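Local coordinates for predicted ATPase involved in replication control, Cdc46/Mcm family (PDB 3F8T), which probably binds ATP and single-stranded DNA as a homologue of the replicative MCM helicase, at residues A[70-75]-A[103-108]; A[193-198]-A[396-401]; A[203-208]-A[221-226]; A[236-241]-A[458-463]; A[253-258]-A[305-310]. The protein carries 2 engineered substitutions. One frame throughout, in Å; residues are numbered along the deposited sequence.

Contact 1 (A[70-75]-A[103-108]); sequences IATHAR and HRFRRV
In the N-terminal region of this MCM homologue, the end of helix 64-72 meets the loop between strands 96-99 and 118-130, and Ala71 and Thr72 receive the ring of Phe105. The methyl of Ala71 sits almost exactly over the ring centre: CB is 3.5 Å from the Phe105 ring centroid and 5° off its normal, a CH-pi contact. Thr72 comes from another direction, its OG1 lying in the ring plane at the edge, 3.3 Å from Phe105 CZ. With chi1 at -63°, OG1 turns back beside its own backbone N and hydrogen-bonds to Ser68 O one turn earlier. On the ring face opposite Ala71, the Arg104 guanidinium lays one of its own faces over Phe105 CZ. A serine in place of Phe105 would probably leave the Ala71 methyl without its aromatic cover and the Arg104 group without the surface it rests on. The hydroxyl hydrogen of Thr72 goes to Ser68 O, so the oxygen can meet the C-H rim of the ring without needing a bond across the contact.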
# COMPACT_ATOMS: atom_id res chain seq x y z
N ILE A 70 -20.40 13.45 -23.76
CA ILE A 70 -20.67 12.02 -23.72
C ILE A 70 -20.42 11.47 -22.32
O ILE A 70 -21.25 10.73 -21.79
CB ILE A 70 -19.86 11.25 -24.80
CG1 ILE A 70 -20.41 11.58 -26.19
CG2 ILE A 70 -19.93 9.74 -24.55
CD1 ILE A 70 -19.57 11.04 -27.36
N ALA A 71 -19.29 11.85 -21.72
CA ALA A 71 -18.96 11.42 -20.36
C ALA A 71 -20.03 11.90 -19.39
O ALA A 71 -20.52 11.13 -18.57
CB ALA A 71 -17.57 11.92 -19.94
N THR A 72 -20.42 13.17 -19.50
CA THR A 72 -21.47 13.71 -18.64
C THR A 72 -22.80 12.96 -18.78
O THR A 72 -23.47 12.71 -17.78
CB THR A 72 -21.64 15.24 -18.85
OG1 THR A 72 -20.41 15.87 -18.45
CG2 THR A 72 -22.79 15.82 -17.98
N HIS A 73 -23.14 12.55 -20.00
CA HIS A 73 -24.41 11.90 -20.30
C HIS A 73 -24.28 10.41 -20.63
O HIS A 73 -25.09 9.86 -21.39
CB HIS A 73 -25.11 12.62 -21.46
CG HIS A 73 -25.32 14.07 -21.22
ND1 HIS A 73 -24.31 15.00 -21.34
CD2 HIS A 73 -26.42 14.76 -20.85
CE1 HIS A 73 -24.78 16.21 -21.06
NE2 HIS A 73 -26.07 16.09 -20.76
N ALA A 74 -23.31 9.74 -20.04
CA ALA A 74 -23.04 8.33 -20.37
C ALA A 74 -24.23 7.39 -20.12
O ALA A 74 -24.39 6.37 -20.80
CB ALA A 74 -21.77 7.83 -19.65
N ARG A 75 -25.07 7.74 -19.14
CA ARG A 75 -26.22 6.91 -18.80
C ARG A 75 -27.19 6.80 -20.00
O ARG A 75 -27.91 5.81 -20.14
CB ARG A 75 -26.90 7.42 -17.52
CG ARG A 75 -27.57 8.81 -17.62
CD ARG A 75 -29.07 8.64 -17.72
NE ARG A 75 -29.83 9.90 -17.76
CZ ARG A 75 -31.15 9.96 -17.91
NH1 ARG A 75 -31.84 8.82 -18.03
NH2 ARG A 75 -31.78 11.13 -17.94
N HIS A 103 -9.81 14.48 -18.53
CA HIS A 103 -9.09 14.45 -17.26
C HIS A 103 -9.95 14.72 -16.03
O HIS A 103 -9.73 14.11 -14.97
CB HIS A 103 -7.88 15.40 -17.31
CG HIS A 103 -6.98 15.27 -16.12
ND1 HIS A 103 -6.03 14.29 -16.00
CD2 HIS A 103 -6.91 16.00 -14.98
CE1 HIS A 103 -5.40 14.42 -14.85
NE2 HIS A 103 -5.91 15.45 -14.21
N ARG A 104 -10.94 15.60 -16.17
CA ARG A 104 -11.81 15.97 -15.05
C ARG A 104 -12.75 14.85 -14.59
O ARG A 104 -13.30 14.92 -13.48
CB ARG A 104 -12.61 17.24 -15.37
CG ARG A 104 -13.53 17.12 -16.55
CD ARG A 104 -14.56 18.23 -16.62
NE ARG A 104 -15.71 17.97 -15.76
CZ ARG A 104 -16.97 18.30 -16.06
NH1 ARG A 104 -17.24 18.87 -17.23
NH2 ARG A 104 -17.95 18.03 -15.21
N PHE A 105 -12.93 13.82 -15.42
CA PHE A 105 -13.80 12.69 -15.06
C PHE A 105 -13.01 11.54 -14.41
O PHE A 105 -13.59 10.51 -14.03
CB PHE A 105 -14.57 12.17 -16.29
CG PHE A 105 -15.49 13.20 -16.90
CD1 PHE A 105 -15.03 14.07 -17.88
CD2 PHE A 105 -16.82 13.29 -16.51
CE1 PHE A 105 -15.88 15.04 -18.45
CE2 PHE A 105 -17.68 14.24 -17.07
CZ PHE A 105 -17.20 15.11 -18.05
N ARG A 106 -11.70 11.71 -14.29
CA ARG A 106 -10.82 10.66 -13.74
C ARG A 106 -10.50 10.89 -12.26
O ARG A 106 -10.33 12.03 -11.83
CB ARG A 106 -9.52 10.56 -14.53
CG ARG A 106 -9.68 10.28 -16.02
CD ARG A 106 -8.36 9.85 -16.63
NE ARG A 106 -8.32 10.10 -18.07
CZ ARG A 106 -7.49 9.50 -18.93
NH1 ARG A 106 -6.62 8.58 -18.50
NH2 ARG A 106 -7.54 9.81 -20.22
N ARG A 107 -10.40 9.80 -11.51
CA ARG A 107 -10.07 9.83 -10.08
C ARG A 107 -10.94 10.82 -9.31
O ARG A 107 -10.43 11.67 -8.57
CB ARG A 107 -8.59 10.15 -9.88
CG ARG A 107 -7.66 9.11 -10.48
CD ARG A 107 -6.22 9.59 -10.47
NE ARG A 107 -5.36 8.65 -11.19
CZ ARG A 107 -5.03 8.77 -12.48
NH1 ARG A 107 -5.46 9.81 -13.21
NH2 ARG A 107 -4.25 7.85 -13.04
N VAL A 108 -12.25 10.71 -9.51
CA VAL A 108 -13.24 11.59 -8.91
C VAL A 108 -13.27 11.41 -7.39
O VAL A 108 -13.38 10.30 -6.88
CB VAL A 108 -14.64 11.35 -9.53
CG1 VAL A 108 -15.74 11.96 -8.68
CG2 VAL A 108 -14.70 11.91 -10.95

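Contact 2 (A[193-198]-A[396-401]); sequences LEEFRE and YTLLRR
With CG anti to the carbonyl carbon (chi1 -73°), Phe196 reaches out from helix 190-201, while Leu398 swings its CG anti to the backbone N (chi1 175°) and sends its CD1 methyl from helix 396-409 to meet it. The two side chains run past one another head to tail, and Leu398 CD1 arrives at the rim of the ring, in its plane, 3.6 Å from Phe196 CE1. The same methyl also touches Glu195, lying 4.0 Å from Glu195 CB and 3.9 Å from Glu195 OE1, so it fits between an aromatic edge and an extended acidic chain. One turn further along, Phe196 CZ approaches the backbone of Arg401, 3.8 Å from Arg401 C, and lies 4.1 Å from Arg401 CB. The two short helical segments cross at -80°, their axes 11.0 Å apart, which leaves room for these side chains between them. On the same helix as Arg401, the Tyr405 ring meets that of Phe196 with its plane inclined to it. An alanine instead of Phe196 would probably open a gap beside Leu398 CD1 and take away the group that Tyr405 leans on. No hydrogen bond joins the segments: the cohesion is apolar, and the charged end of Arg401 instead forms a salt bridge with Glu192, at the border of the hydrophobic patch.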
# COMPACT_ATOMS: atom_id res chain seq x y z
N LEU A 193 12.63 15.68 -10.52
CA LEU A 193 13.65 14.65 -10.69
C LEU A 193 15.04 15.17 -10.27
O LEU A 193 15.82 14.46 -9.62
CB LEU A 193 13.66 14.15 -12.14
CG LEU A 193 14.33 12.82 -12.44
CD1 LEU A 193 13.81 11.68 -11.54
CD2 LEU A 193 14.14 12.48 -13.91
N GLU A 194 15.33 16.42 -10.62
CA GLU A 194 16.56 17.08 -10.19
C GLU A 194 16.66 17.21 -8.67
O GLU A 194 17.71 16.93 -8.10
CB GLU A 194 16.72 18.45 -10.89
CG GLU A 194 18.04 19.21 -10.61
CD GLU A 194 19.32 18.36 -10.76
OE1 GLU A 194 19.42 17.53 -11.70
OE2 GLU A 194 20.24 18.54 -9.94
N GLU A 195 15.57 17.61 -8.00
CA GLU A 195 15.54 17.67 -6.53
C GLU A 195 15.84 16.29 -5.95
O GLU A 195 16.62 16.17 -5.01
CB GLU A 195 14.18 18.12 -5.99
CG GLU A 195 13.72 19.52 -6.38
CD GLU A 195 12.45 19.91 -5.60
OE1 GLU A 195 12.56 20.28 -4.41
OE2 GLU A 195 11.35 19.81 -6.18
N PHE A 196 15.20 15.27 -6.51
CA PHE A 196 15.39 13.87 -6.08
C PHE A 196 16.86 13.49 -6.18
O PHE A 196 17.44 12.96 -5.24
CB PHE A 196 14.54 12.92 -6.93
CG PHE A 196 13.05 12.94 -6.64
CD1 PHE A 196 12.49 13.83 -5.72
CD2 PHE A 196 12.21 12.08 -7.34
CE1 PHE A 196 11.12 13.82 -5.48
CE2 PHE A 196 10.83 12.08 -7.13
CZ PHE A 196 10.28 12.95 -6.20
N ARG A 197 17.48 13.76 -7.34
CA ARG A 197 18.88 13.39 -7.52
C ARG A 197 19.78 14.10 -6.52
O ARG A 197 20.70 13.49 -5.98
CB ARG A 197 19.36 13.62 -8.96
CG ARG A 197 20.80 13.15 -9.20
CD ARG A 197 21.02 11.67 -8.82
NE ARG A 197 20.06 10.75 -9.45
CZ ARG A 197 19.91 9.48 -9.10
NH1 ARG A 197 20.65 8.97 -8.13
NH2 ARG A 197 19.02 8.71 -9.72
N GLU A 198 19.50 15.38 -6.26
CA GLU A 198 20.25 16.13 -5.25
C GLU A 198 20.09 15.53 -3.85
O GLU A 198 21.08 15.40 -3.13
CB GLU A 198 19.84 17.60 -5.25
CG GLU A 198 20.42 18.36 -6.45
CD GLU A 198 19.82 19.74 -6.60
OE1 GLU A 198 19.59 20.40 -5.56
OE2 GLU A 198 19.58 20.17 -7.75
N TYR A 396 7.70 18.07 3.57
CA TYR A 396 7.18 16.71 3.70
C TYR A 396 6.62 16.19 2.38
O TYR A 396 6.63 14.98 2.10
CB TYR A 396 6.16 16.61 4.85
CG TYR A 396 6.84 16.51 6.18
CD1 TYR A 396 6.93 17.61 7.03
CD2 TYR A 396 7.44 15.33 6.57
CE1 TYR A 396 7.58 17.51 8.26
CE2 TYR A 396 8.10 15.23 7.78
CZ TYR A 396 8.17 16.31 8.61
OH TYR A 396 8.83 16.17 9.80
N THR A 397 6.12 17.11 1.55
CA THR A 397 5.69 16.78 0.19
C THR A 397 6.84 16.16 -0.60
O THR A 397 6.67 15.09 -1.19
CB THR A 397 5.12 18.01 -0.54
OG1 THR A 397 3.92 18.43 0.12
CG2 THR A 397 4.79 17.67 -1.98
N LEU A 398 7.99 16.81 -0.59
CA LEU A 398 9.16 16.31 -1.28
C LEU A 398 9.59 14.97 -0.69
O LEU A 398 9.74 14.01 -1.43
CB LEU A 398 10.33 17.32 -1.23
CG LEU A 398 11.65 16.80 -1.85
CD1 LEU A 398 11.59 16.68 -3.37
CD2 LEU A 398 12.89 17.61 -1.42
N LEU A 399 9.73 14.92 0.63
CA LEU A 399 10.15 13.69 1.32
C LEU A 399 9.25 12.51 0.98
O LEU A 399 9.73 11.41 0.69
CB LEU A 399 10.19 13.91 2.84
CG LEU A 399 11.25 14.90 3.35
CD1 LEU A 399 11.28 14.94 4.88
CD2 LEU A 399 12.62 14.58 2.80
N ARG A 400 7.94 12.73 1.02
CA ARG A 400 6.99 11.63 0.78
C ARG A 400 7.01 11.20 -0.69
O ARG A 400 6.98 10.00 -1.00
CB ARG A 400 5.58 12.05 1.16
CG ARG A 400 4.60 10.88 1.25
CD ARG A 400 3.16 11.37 1.35
NE ARG A 400 3.05 12.59 2.15
CZ ARG A 400 2.82 13.81 1.67
NH1 ARG A 400 2.65 14.02 0.36
NH2 ARG A 400 2.75 14.84 2.51
N ARG A 401 7.03 12.18 -1.59
CA ARG A 401 7.09 11.87 -3.03
C ARG A 401 8.40 11.16 -3.43
O ARG A 401 8.37 10.25 -4.26
CB ARG A 401 6.86 13.12 -3.87
CG ARG A 401 5.41 13.54 -3.91
CD ARG A 401 5.27 14.90 -4.58
NE ARG A 401 5.54 14.81 -6.00
CZ ARG A 401 4.65 14.42 -6.92
NH1 ARG A 401 3.41 14.09 -6.57
NH2 ARG A 401 5.02 14.39 -8.19

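Contact 3 (A[203-208]-A[221-226]); sequences DPLTTF and VGKMLA
Lys223 is the first residue of segment 221-226 to engage Leu205, where two helices of the MCM P-loop domain, 204-212 and 219-229, pack at 106° with their segment axes 8.6 Å apart. Its extended chain lies athwart the leucine: Lys223 CG lies 3.9 Å from Leu205 CG, and further out its CD rests near the other branch, Leu205 CD2. The backbone joins in, since Leu205 CD1 reaches to 3.8 Å from Lys223 O. One turn on, Ala226 points at the partner helix and fills the angle between two residues, with CB 3.9 Å from Leu205 CD1 and 3.7 Å from Phe208 CB. Only the base of Phe208 takes part; its ring leads away to meet Phe230 edge-to-face. Met465 of helix 449-465 also touches both Leu205 and Ala226. Just before these contacts, Asp203 N-caps helix 204-212: its OD1 accepts from Thr206 N at 3.2 Å, and its OD2 takes the Thr206 OG1 hydroxyl at 2.6 Å, both from above the carboxylate plane.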
# COMPACT_ATOMS: atom_id res chain seq x y z
N ASP A 203 22.85 13.26 2.14
CA ASP A 203 22.71 12.29 3.22
C ASP A 203 21.22 12.21 3.45
O ASP A 203 20.69 12.93 4.33
CB ASP A 203 23.48 12.79 4.47
CG ASP A 203 23.42 11.82 5.66
OD1 ASP A 203 22.80 10.74 5.57
OD2 ASP A 203 24.01 12.18 6.71
N PRO A 204 20.50 11.41 2.63
CA PRO A 204 19.05 11.35 2.82
C PRO A 204 18.67 10.67 4.14
O PRO A 204 17.62 11.00 4.70
CB PRO A 204 18.55 10.56 1.61
CG PRO A 204 19.70 9.80 1.15
CD PRO A 204 20.94 10.55 1.52
N LEU A 205 19.49 9.75 4.62
CA LEU A 205 19.18 9.07 5.89
C LEU A 205 19.04 10.06 7.02
O LEU A 205 18.06 10.04 7.74
CB LEU A 205 20.22 8.01 6.24
CG LEU A 205 20.01 7.27 7.57
CD1 LEU A 205 18.65 6.56 7.62
CD2 LEU A 205 21.13 6.29 7.79
N THR A 206 20.02 10.95 7.17
CA THR A 206 19.95 11.97 8.23
C THR A 206 18.76 12.90 8.07
O THR A 206 18.06 13.23 9.05
CB THR A 206 21.28 12.75 8.33
OG1 THR A 206 22.34 11.82 8.62
CG2 THR A 206 21.21 13.76 9.45
N THR A 207 18.49 13.31 6.84
CA THR A 207 17.34 14.15 6.54
C THR A 207 16.02 13.51 6.99
O THR A 207 15.21 14.15 7.67
CB THR A 207 17.29 14.49 5.05
OG1 THR A 207 18.51 15.15 4.70
CG2 THR A 207 16.14 15.39 4.74
N PHE A 208 15.78 12.25 6.59
CA PHE A 208 14.55 11.57 6.96
C PHE A 208 14.49 11.31 8.46
O PHE A 208 13.43 11.47 9.06
CB PHE A 208 14.40 10.24 6.18
CG PHE A 208 13.77 10.39 4.84
CD1 PHE A 208 14.55 10.60 3.70
CD2 PHE A 208 12.38 10.30 4.70
CE1 PHE A 208 13.94 10.70 2.44
CE2 PHE A 208 11.77 10.40 3.45
CZ PHE A 208 12.55 10.62 2.32
N VAL A 221 16.98 6.17 16.61
CA VAL A 221 15.56 5.89 16.48
C VAL A 221 15.06 6.43 15.13
O VAL A 221 14.43 5.69 14.37
CB VAL A 221 14.76 6.47 17.66
CG1 VAL A 221 13.27 6.30 17.43
CG2 VAL A 221 15.19 5.80 18.97
N GLY A 222 15.36 7.70 14.84
CA GLY A 222 14.99 8.31 13.55
C GLY A 222 15.52 7.51 12.36
O GLY A 222 14.81 7.33 11.36
N LYS A 223 16.77 7.05 12.44
CA LYS A 223 17.38 6.30 11.34
C LYS A 223 16.66 4.97 11.13
O LYS A 223 16.38 4.59 10.01
CB LYS A 223 18.86 6.07 11.60
CG LYS A 223 19.73 7.35 11.49
CD LYS A 223 21.16 7.00 11.78
CE LYS A 223 22.05 8.23 11.57
NZ LYS A 223 23.43 7.93 12.05
N MET A 224 16.34 4.28 12.22
CA MET A 224 15.57 3.02 12.14
C MET A 224 14.22 3.20 11.44
O MET A 224 13.86 2.42 10.56
CB MET A 224 15.31 2.48 13.55
CG MET A 224 16.55 2.02 14.28
SD MET A 224 16.02 1.39 15.90
CE MET A 224 17.62 0.83 16.46
N LEU A 225 13.46 4.20 11.86
CA LEU A 225 12.16 4.50 11.26
C LEU A 225 12.27 5.00 9.82
O LEU A 225 11.42 4.68 9.00
CB LEU A 225 11.39 5.50 12.12
CG LEU A 225 11.19 5.12 13.60
CD1 LEU A 225 10.18 6.05 14.24
CD2 LEU A 225 10.69 3.72 13.73
N ALA A 226 13.29 5.81 9.53
CA ALA A 226 13.56 6.22 8.14
C ALA A 226 13.76 4.99 7.23
O ALA A 226 13.11 4.85 6.20
CB ALA A 226 14.77 7.13 8.07

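Contact 4 (A[236-241]-A[458-463]); sequences NSERLH and LAKAHA
Segment 236-241, without regular helix or strand, passes helical segment 458-463 in the reverse sense, Glu238 facing Lys460 and Leu240 facing Leu458 with CA atoms 7.8 and 7.4 Å apart. At one end the contact is ionic. The extended Lys460 chain crosses Glu238 at about a right angle and brings NZ to 3.0 Å from Glu238 OE2, a salt bridge that uses the syn lone pair of this oxygen. A bend in the glutamate at chi2 (-71°) folds the carboxylate over the lysine chain, so that Glu238 OE1 also lies 3.4 Å from Lys460 CD. A water accepts from Lys460 NZ at 2.9 Å and donates to Ser237 O, tying the ammonium to the backbone as well. The other carboxylate oxygen, OE1, pairs with Arg464 one turn further along the helix, so two cations share this buried acid and probably favour its ionised form. At the other end the contact is apolar: the Leu240 and Leu458 side chains are roughly perpendicular, with Leu240 CD1 3.6 Å from Leu458 CD2. Leu240 CD1 also lies 4.3 Å from Ala461 CB. Segment 236-241 leads straight into strand 242-245 of the parallel sheet, and helix 449-465 belongs to the MCM AAA-lid, so the arrangement is that of an AAA+ lid seated against its ATPase core.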
# COMPACT_ATOMS: atom_id res chain seq x y z
N ASN A 236 8.21 -10.12 0.11
CA ASN A 236 7.91 -10.49 1.49
C ASN A 236 9.06 -10.30 2.48
O ASN A 236 8.89 -9.73 3.56
CB ASN A 236 7.37 -11.93 1.50
CG ASN A 236 7.64 -12.66 2.82
OD1 ASN A 236 7.24 -12.20 3.89
ND2 ASN A 236 8.31 -13.80 2.72
N SER A 237 10.24 -10.76 2.08
CA SER A 237 11.41 -10.79 2.94
C SER A 237 12.09 -9.43 3.14
O SER A 237 13.10 -9.36 3.84
CB SER A 237 12.41 -11.79 2.36
OG SER A 237 12.71 -11.43 1.01
N GLU A 238 11.55 -8.36 2.55
CA GLU A 238 12.19 -7.02 2.50
C GLU A 238 11.78 -6.07 3.62
O GLU A 238 12.54 -5.16 3.99
CB GLU A 238 11.82 -6.29 1.20
CG GLU A 238 12.18 -7.02 -0.06
CD GLU A 238 13.65 -7.05 -0.26
OE1 GLU A 238 14.19 -6.01 -0.68
OE2 GLU A 238 14.27 -8.10 0.04
N ARG A 239 10.56 -6.26 4.12
CA ARG A 239 9.92 -5.30 5.00
C ARG A 239 10.51 -5.38 6.41
O ARG A 239 10.78 -6.47 6.91
CB ARG A 239 8.41 -5.57 5.02
CG ARG A 239 7.75 -5.29 3.66
CD ARG A 239 6.26 -5.53 3.69
NE ARG A 239 5.91 -6.93 3.92
CZ ARG A 239 5.89 -7.86 2.97
NH1 ARG A 239 6.23 -7.58 1.71
NH2 ARG A 239 5.55 -9.09 3.29
N LEU A 240 10.69 -4.21 7.04
CA LEU A 240 11.25 -4.11 8.38
C LEU A 240 10.17 -3.85 9.41
O LEU A 240 9.25 -3.06 9.18
CB LEU A 240 12.29 -2.98 8.47
CG LEU A 240 13.67 -3.25 7.83
CD1 LEU A 240 14.29 -1.95 7.37
CD2 LEU A 240 14.57 -3.95 8.81
N HIS A 241 10.31 -4.50 10.56
CA HIS A 241 9.37 -4.33 11.67
C HIS A 241 10.11 -3.78 12.87
O HIS A 241 11.18 -4.29 13.24
CB HIS A 241 8.69 -5.66 12.00
CG HIS A 241 8.11 -6.34 10.78
ND1 HIS A 241 7.11 -5.77 10.02
CD2 HIS A 241 8.42 -7.51 10.18
CE1 HIS A 241 6.81 -6.57 9.01
NE2 HIS A 241 7.60 -7.63 9.08
N LEU A 458 17.87 -3.83 6.25
CA LEU A 458 18.21 -2.43 6.49
C LEU A 458 19.15 -1.88 5.43
O LEU A 458 19.05 -0.70 5.05
CB LEU A 458 18.82 -2.24 7.88
CG LEU A 458 17.86 -2.35 9.08
CD1 LEU A 458 18.66 -2.76 10.33
CD2 LEU A 458 17.18 -1.00 9.28
N ALA A 459 20.10 -2.71 4.99
CA ALA A 459 21.04 -2.29 3.93
C ALA A 459 20.35 -2.08 2.57
O ALA A 459 20.67 -1.13 1.85
CB ALA A 459 22.19 -3.28 3.80
N LYS A 460 19.42 -2.97 2.23
CA LYS A 460 18.59 -2.81 1.03
C LYS A 460 17.77 -1.50 1.12
O LYS A 460 17.68 -0.74 0.16
CB LYS A 460 17.67 -4.02 0.84
CG LYS A 460 18.41 -5.34 0.44
CD LYS A 460 17.41 -6.50 0.29
CE LYS A 460 18.03 -7.75 -0.35
NZ LYS A 460 17.11 -8.93 -0.17
N ALA A 461 17.17 -1.26 2.29
CA ALA A 461 16.42 -0.01 2.50
C ALA A 461 17.28 1.22 2.29
O ALA A 461 16.85 2.19 1.63
CB ALA A 461 15.77 0.01 3.89
N HIS A 462 18.52 1.20 2.80
CA HIS A 462 19.40 2.33 2.61
C HIS A 462 19.79 2.49 1.12
O HIS A 462 19.92 3.61 0.62
CB HIS A 462 20.63 2.28 3.50
CG HIS A 462 21.48 3.51 3.40
ND1 HIS A 462 21.06 4.73 3.89
CD2 HIS A 462 22.68 3.73 2.82
CE1 HIS A 462 21.99 5.64 3.64
NE2 HIS A 462 22.98 5.06 2.99
N ALA A 463 19.96 1.37 0.41
CA ALA A 463 20.26 1.45 -1.03
C ALA A 463 19.07 2.08 -1.78
O ALA A 463 19.26 2.92 -2.67
CB ALA A 463 20.63 0.07 -1.60
O HOH W 1 16.03 -9.50 2.41

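Contact 5 (A[253-258]-A[305-310]); sequences EILHHV and AVDHLE
Leu255 aims its side chain straight at strand 303-307 and lands between Ala305 and Asp307, two alternate residues whose side chains rise from the same face of the strand. Its CG rests on the methyl of Ala305, 4.0 Å from Ala305 CB. The CD2 branch reaches further along the strand to touch Asp307, at 3.7 Å from both Asp307 CA and Asp307 CB, and the leucine and aspartate side chains run at a slant to each other. Val306, between them, turns to the far face of the sheet. Helix 248-261 lies nearly antiparallel to the strand (161° between the short segments), covering the five-stranded parallel sheet, whose strand order is that of the AAA+ core. Strand 303-307 probably corresponds to the strand that carries the Walker B motif in related ATPases. Leu255 also reaches Leu343 and Ala345 of the adjacent strand 341-346. With CG anti to the backbone N (chi1 -154°), Asp307 directs its carboxylate past Leu255: its OD2 is hydrogen-bonded by Ser252, from the same helix as Leu255, and by Tyr268. On the other side OD1 receives a weak bond from His308 N, 3.0 Å from Asp307 OD1, and sits over the centre of the His308 ring.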
# COMPACT_ATOMS: atom_id res chain seq x y z
N GLU A 253 2.92 10.16 19.36
CA GLU A 253 3.21 11.28 18.47
C GLU A 253 4.06 10.80 17.30
O GLU A 253 3.82 11.19 16.17
CB GLU A 253 3.93 12.40 19.24
CG GLU A 253 4.14 13.68 18.42
CD GLU A 253 5.31 13.60 17.45
OE1 GLU A 253 6.24 12.79 17.68
OE2 GLU A 253 5.29 14.35 16.45
N ILE A 254 5.07 9.97 17.57
CA ILE A 254 5.94 9.44 16.51
C ILE A 254 5.12 8.60 15.48
O ILE A 254 5.16 8.88 14.28
CB ILE A 254 7.14 8.68 17.09
CG1 ILE A 254 8.08 9.68 17.80
CG2 ILE A 254 7.95 7.97 15.97
CD1 ILE A 254 9.09 9.06 18.74
N LEU A 255 4.36 7.62 15.97
CA LEU A 255 3.54 6.78 15.08
C LEU A 255 2.60 7.61 14.22
O LEU A 255 2.50 7.40 13.00
CB LEU A 255 2.75 5.74 15.91
CG LEU A 255 3.40 4.39 16.21
CD1 LEU A 255 4.74 4.53 16.91
CD2 LEU A 255 2.45 3.50 17.04
N HIS A 256 1.89 8.56 14.84
CA HIS A 256 0.97 9.43 14.11
C HIS A 256 1.71 10.30 13.10
O HIS A 256 1.23 10.50 11.98
CB HIS A 256 0.19 10.33 15.08
CG HIS A 256 -0.96 9.65 15.75
ND1 HIS A 256 -2.02 9.12 15.06
CD2 HIS A 256 -1.23 9.46 17.06
CE1 HIS A 256 -2.89 8.60 15.91
NE2 HIS A 256 -2.44 8.80 17.13
N HIS A 257 2.86 10.83 13.51
CA HIS A 257 3.70 11.65 12.64
C HIS A 257 4.12 10.89 11.36
O HIS A 257 3.90 11.37 10.23
CB HIS A 257 4.93 12.15 13.41
CG HIS A 257 5.85 12.98 12.57
ND1 HIS A 257 5.40 13.95 11.70
CD2 HIS A 257 7.20 12.98 12.46
CE1 HIS A 257 6.43 14.51 11.09
NE2 HIS A 257 7.53 13.94 11.54
N VAL A 258 4.67 9.69 11.55
CA VAL A 258 5.10 8.86 10.42
C VAL A 258 3.93 8.59 9.47
O VAL A 258 4.04 8.81 8.26
CB VAL A 258 5.75 7.53 10.89
CG1 VAL A 258 5.89 6.58 9.70
CG2 VAL A 258 7.12 7.78 11.55
N ALA A 305 0.80 1.01 11.91
CA ALA A 305 1.22 1.56 13.20
C ALA A 305 0.37 0.95 14.30
O ALA A 305 -0.85 1.16 14.36
CB ALA A 305 1.10 3.09 13.20
N VAL A 306 1.01 0.17 15.16
CA VAL A 306 0.30 -0.61 16.19
C VAL A 306 0.68 -0.04 17.55
O VAL A 306 1.71 -0.40 18.10
CB VAL A 306 0.64 -2.11 16.13
CG1 VAL A 306 -0.16 -2.87 17.20
CG2 VAL A 306 0.31 -2.69 14.75
N ASP A 307 -0.15 0.86 18.05
CA ASP A 307 0.16 1.60 19.29
C ASP A 307 -0.34 0.79 20.49
O ASP A 307 -1.30 0.02 20.38
CB ASP A 307 -0.50 2.97 19.27
CG ASP A 307 0.23 4.02 20.15
OD1 ASP A 307 1.22 3.69 20.83
OD2 ASP A 307 -0.20 5.18 20.12
N HIS A 308 0.32 0.97 21.63
CA HIS A 308 -0.04 0.31 22.88
C HIS A 308 -0.07 -1.22 22.79
O HIS A 308 -1.09 -1.86 23.08
CB HIS A 308 -1.38 0.86 23.40
CG HIS A 308 -1.42 2.36 23.41
ND1 HIS A 308 -0.67 3.11 24.29
CD2 HIS A 308 -2.07 3.24 22.62
CE1 HIS A 308 -0.89 4.40 24.06
NE2 HIS A 308 -1.72 4.50 23.04
N LEU A 309 1.07 -1.79 22.40
CA LEU A 309 1.22 -3.23 22.27
C LEU A 309 1.24 -3.99 23.61
O LEU A 309 1.06 -5.21 23.64
CB LEU A 309 2.50 -3.54 21.46
CG LEU A 309 2.80 -4.96 20.93
CD1 LEU A 309 1.72 -5.43 19.94
CD2 LEU A 309 4.14 -4.94 20.24
N GLU A 310 1.46 -3.28 24.72
CA GLU A 310 1.55 -3.95 26.03
C GLU A 310 0.36 -4.86 26.28
O GLU A 310 -0.78 -4.45 26.06
CB GLU A 310 1.70 -2.93 27.18
CG GLU A 310 0.54 -1.94 27.32
CD GLU A 310 0.76 -0.62 26.58
OE1 GLU A 310 1.70 -0.52 25.76
OE2 GLU A 310 -0.01 0.33 26.83

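How the contacts relate
Contact 1 comes first along the chain, closing a short loop within the N-terminal part before any other contact opens; its centre lies about 32 Å from that of contact 2 and 40 Å or more from the rest. Contact 2 then opens a long loop from 193-198 to 396-401, inside which contacts 3 and 5 are nested. Contact 3 closes before contact 4 opens. Contact 4 crosses contact 2, since 236-241 lies inside that loop and 458-463 beyond it, and it also encloses contact 5. Packing connects contacts 2 to 5: Leu399 of contact 2 touches Phe208 of contact 3, Leu205 of contact 3 touches His462 of contact 4, and Leu225 touches Ile254 of contact 5, joining sheet, helices and lid.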